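Local coordinates for signal recognition particle subunit srp14 (Schizosaccharomyces pombe, PDB 2W9J), which probably serves as an RNA-binding component of the signal recognition particle, the ribonucleoprotein that targets secretory and membrane proteins cotranslationally to the endoplasmic reticulum, at residues 3-8 with 60-65. Numbering follows the deposited sequence.
Sequences LSNEEF and TVVELD
Thr60 of strand 57-63 meets Leu3, just ahead of helix 5-17, with one branch of its side chain and Phe8 in the helix's first turn with the other. OG1, anti to its own backbone N (chi1 -163°), donates a hydrogen bond to Leu3 O at 2.6 Å, arriving above the carbonyl plane with a C=O...O angle of 139°. The methyl branch goes to Phe8: CG2 sits over one face of the ring, 3.9 Å from the ring centroid, shifted toward the CG rim and closest to CG itself at 3.6 Å. This is a CH-pi contact, with the two side chains crossing at about a right angle. Phe8 CG lies anti to its backbone N (chi1 176°), beside the carbonyl carbon. The Asn5 side chain also crosses that of Thr60 at about a right angle, its terminal amide near Thr60 OG1 and Val61 O. Ser4 is the N-cap: its OG accepts a weak capping hydrogen bond from Glu7 N (3.4 Å). Phe70 of helix 67-76 touches Asn5, Phe8 and Val62, while Thr60 pairs through its backbone with Ile48 on the neighbouring strand. The arrangement is that of helices packed on one face of an antiparallel sheet, as in the alpha-beta-beta-beta-alpha fold of the SRP9/14 family.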
loop_
_atom_site.group_PDB
_atom_site.type_symbol
_atom_site.label_atom_id
_atom_site.label_comp_id
_atom_site.label_asym_id
_atom_site.label_seq_id
_atom_site.Cartn_x
_atom_site.Cartn_y
_atom_site.Cartn_z
ATOM N N LEU A 3 6.890 0.375 6.537
ATOM C CA LEU A 3 7.542 -0.444 5.531
ATOM C C LEU A 3 8.009 0.412 4.362
ATOM O O LEU A 3 7.442 1.482 4.093
ATOM C CB LEU A 3 6.577 -1.515 5.002
ATOM C CG LEU A 3 5.853 -2.446 5.980
ATOM C CD1 LEU A 3 4.576 -3.007 5.346
ATOM C CD2 LEU A 3 6.760 -3.565 6.462
ATOM N N SER A 4 9.035 -0.069 3.665
ATOM C CA SER A 4 9.405 0.504 2.382
ATOM C C SER A 4 8.282 0.224 1.393
ATOM O O SER A 4 7.496 -0.703 1.584
ATOM C CB SER A 4 10.720 -0.098 1.871
ATOM O OG SER A 4 10.593 -1.494 1.642
ATOM N N ASN A 5 8.209 1.045 0.351
ATOM C CA ASN A 5 7.252 0.874 -0.723
ATOM C C ASN A 5 7.246 -0.544 -1.299
ATOM O O ASN A 5 6.180 -1.147 -1.452
ATOM C CB ASN A 5 7.521 1.896 -1.824
ATOM C CG ASN A 5 7.502 3.325 -1.308
ATOM O OD1 ASN A 5 7.297 3.560 -0.115
ATOM N ND2 ASN A 5 7.715 4.292 -2.209
ATOM N N GLU A 6 8.423 -1.080 -1.601
ATOM C CA GLU A 6 8.522 -2.401 -2.214
ATOM C C GLU A 6 8.033 -3.499 -1.267
ATOM O O GLU A 6 7.406 -4.454 -1.699
ATOM C CB GLU A 6 9.937 -2.658 -2.771
ATOM C CG GLU A 6 10.254 -1.784 -4.020
ATOM C CD GLU A 6 11.684 -1.937 -4.602
ATOM O OE1 GLU A 6 12.615 -2.397 -3.891
ATOM O OE2 GLU A 6 11.879 -1.576 -5.794
ATOM N N GLU A 7 8.272 -3.348 0.027
ATOM C CA GLU A 7 7.730 -4.293 1.012
ATOM C C GLU A 7 6.213 -4.130 1.248
ATOM O O GLU A 7 5.514 -5.118 1.457
ATOM C CB GLU A 7 8.508 -4.220 2.335
ATOM C CG GLU A 7 8.262 -5.394 3.285
ATOM C CD GLU A 7 8.498 -6.758 2.623
ATOM O OE1 GLU A 7 9.581 -6.952 2.020
ATOM O OE2 GLU A 7 7.600 -7.637 2.703
ATOM N N PHE A 8 5.715 -2.894 1.212
ATOM C CA PHE A 8 4.282 -2.620 1.386
ATOM C C PHE A 8 3.472 -3.294 0.292
ATOM O O PHE A 8 2.440 -3.899 0.561
ATOM C CB PHE A 8 4.035 -1.117 1.347
ATOM C CG PHE A 8 2.579 -0.718 1.429
ATOM C CD1 PHE A 8 1.992 -0.435 2.657
ATOM C CD2 PHE A 8 1.818 -0.562 0.285
ATOM C CE1 PHE A 8 0.664 -0.049 2.741
ATOM C CE2 PHE A 8 0.487 -0.172 0.366
ATOM C CZ PHE A 8 -0.084 0.089 1.589
ATOM N N THR A 60 3.317 2.700 4.602
ATOM C CA THR A 60 4.496 3.161 3.883
ATOM C C THR A 60 4.413 4.657 3.598
ATOM O O THR A 60 3.316 5.229 3.539
ATOM C CB THR A 60 4.730 2.343 2.583
ATOM O OG1 THR A 60 6.068 2.550 2.123
ATOM C CG2 THR A 60 3.730 2.695 1.485
ATOM N N VAL A 61 5.566 5.304 3.464
ATOM C CA VAL A 61 5.581 6.709 3.086
ATOM C C VAL A 61 6.028 6.838 1.641
ATOM O O VAL A 61 7.150 6.453 1.280
ATOM C CB VAL A 61 6.470 7.568 3.997
ATOM C CG1 VAL A 61 6.531 8.992 3.478
ATOM C CG2 VAL A 61 5.932 7.562 5.424
ATOM N N VAL A 62 5.132 7.381 0.822
ATOM C CA VAL A 62 5.399 7.571 -0.592
ATOM C C VAL A 62 5.769 9.018 -0.894
ATOM O O VAL A 62 4.986 9.938 -0.653
ATOM C CB VAL A 62 4.206 7.119 -1.466
ATOM C CG1 VAL A 62 4.602 7.139 -2.928
ATOM C CG2 VAL A 62 3.751 5.712 -1.062
ATOM N N GLU A 63 6.971 9.202 -1.433
ATOM C CA GLU A 63 7.473 10.526 -1.787
ATOM C C GLU A 63 6.827 11.008 -3.079
ATOM O O GLU A 63 6.628 10.213 -3.995
ATOM C CB GLU A 63 8.999 10.499 -1.905
ATOM C CG GLU A 63 9.695 10.080 -0.596
ATOM C CD GLU A 63 10.982 10.860 -0.336
ATOM O OE1 GLU A 63 11.626 11.315 -1.309
ATOM O OE2 GLU A 63 11.354 11.020 0.844
ATOM N N LEU A 64 6.499 12.301 -3.146
ATOM C CA LEU A 64 5.859 12.888 -4.337
ATOM C C LEU A 64 6.493 12.472 -5.656
ATOM O O LEU A 64 5.790 12.175 -6.616
ATOM C CB LEU A 64 5.829 14.417 -4.270
ATOM C CG LEU A 64 4.672 15.127 -3.553
ATOM C CD1 LEU A 64 4.520 16.549 -4.115
ATOM C CD2 LEU A 64 3.345 14.357 -3.658
ATOM N N ASP A 65 7.821 12.461 -5.691
ATOM C CA ASP A 65 8.575 12.086 -6.880
ATOM C C ASP A 65 8.292 10.652 -7.349
ATOM O O ASP A 65 8.487 10.324 -8.517
ATOM C CB ASP A 65 10.078 12.268 -6.621
ATOM C CG ASP A 65 10.500 13.737 -6.541
ATOM O OD1 ASP A 65 9.715 14.620 -6.966
ATOM O OD2 ASP A 65 11.626 14.007 -6.056
#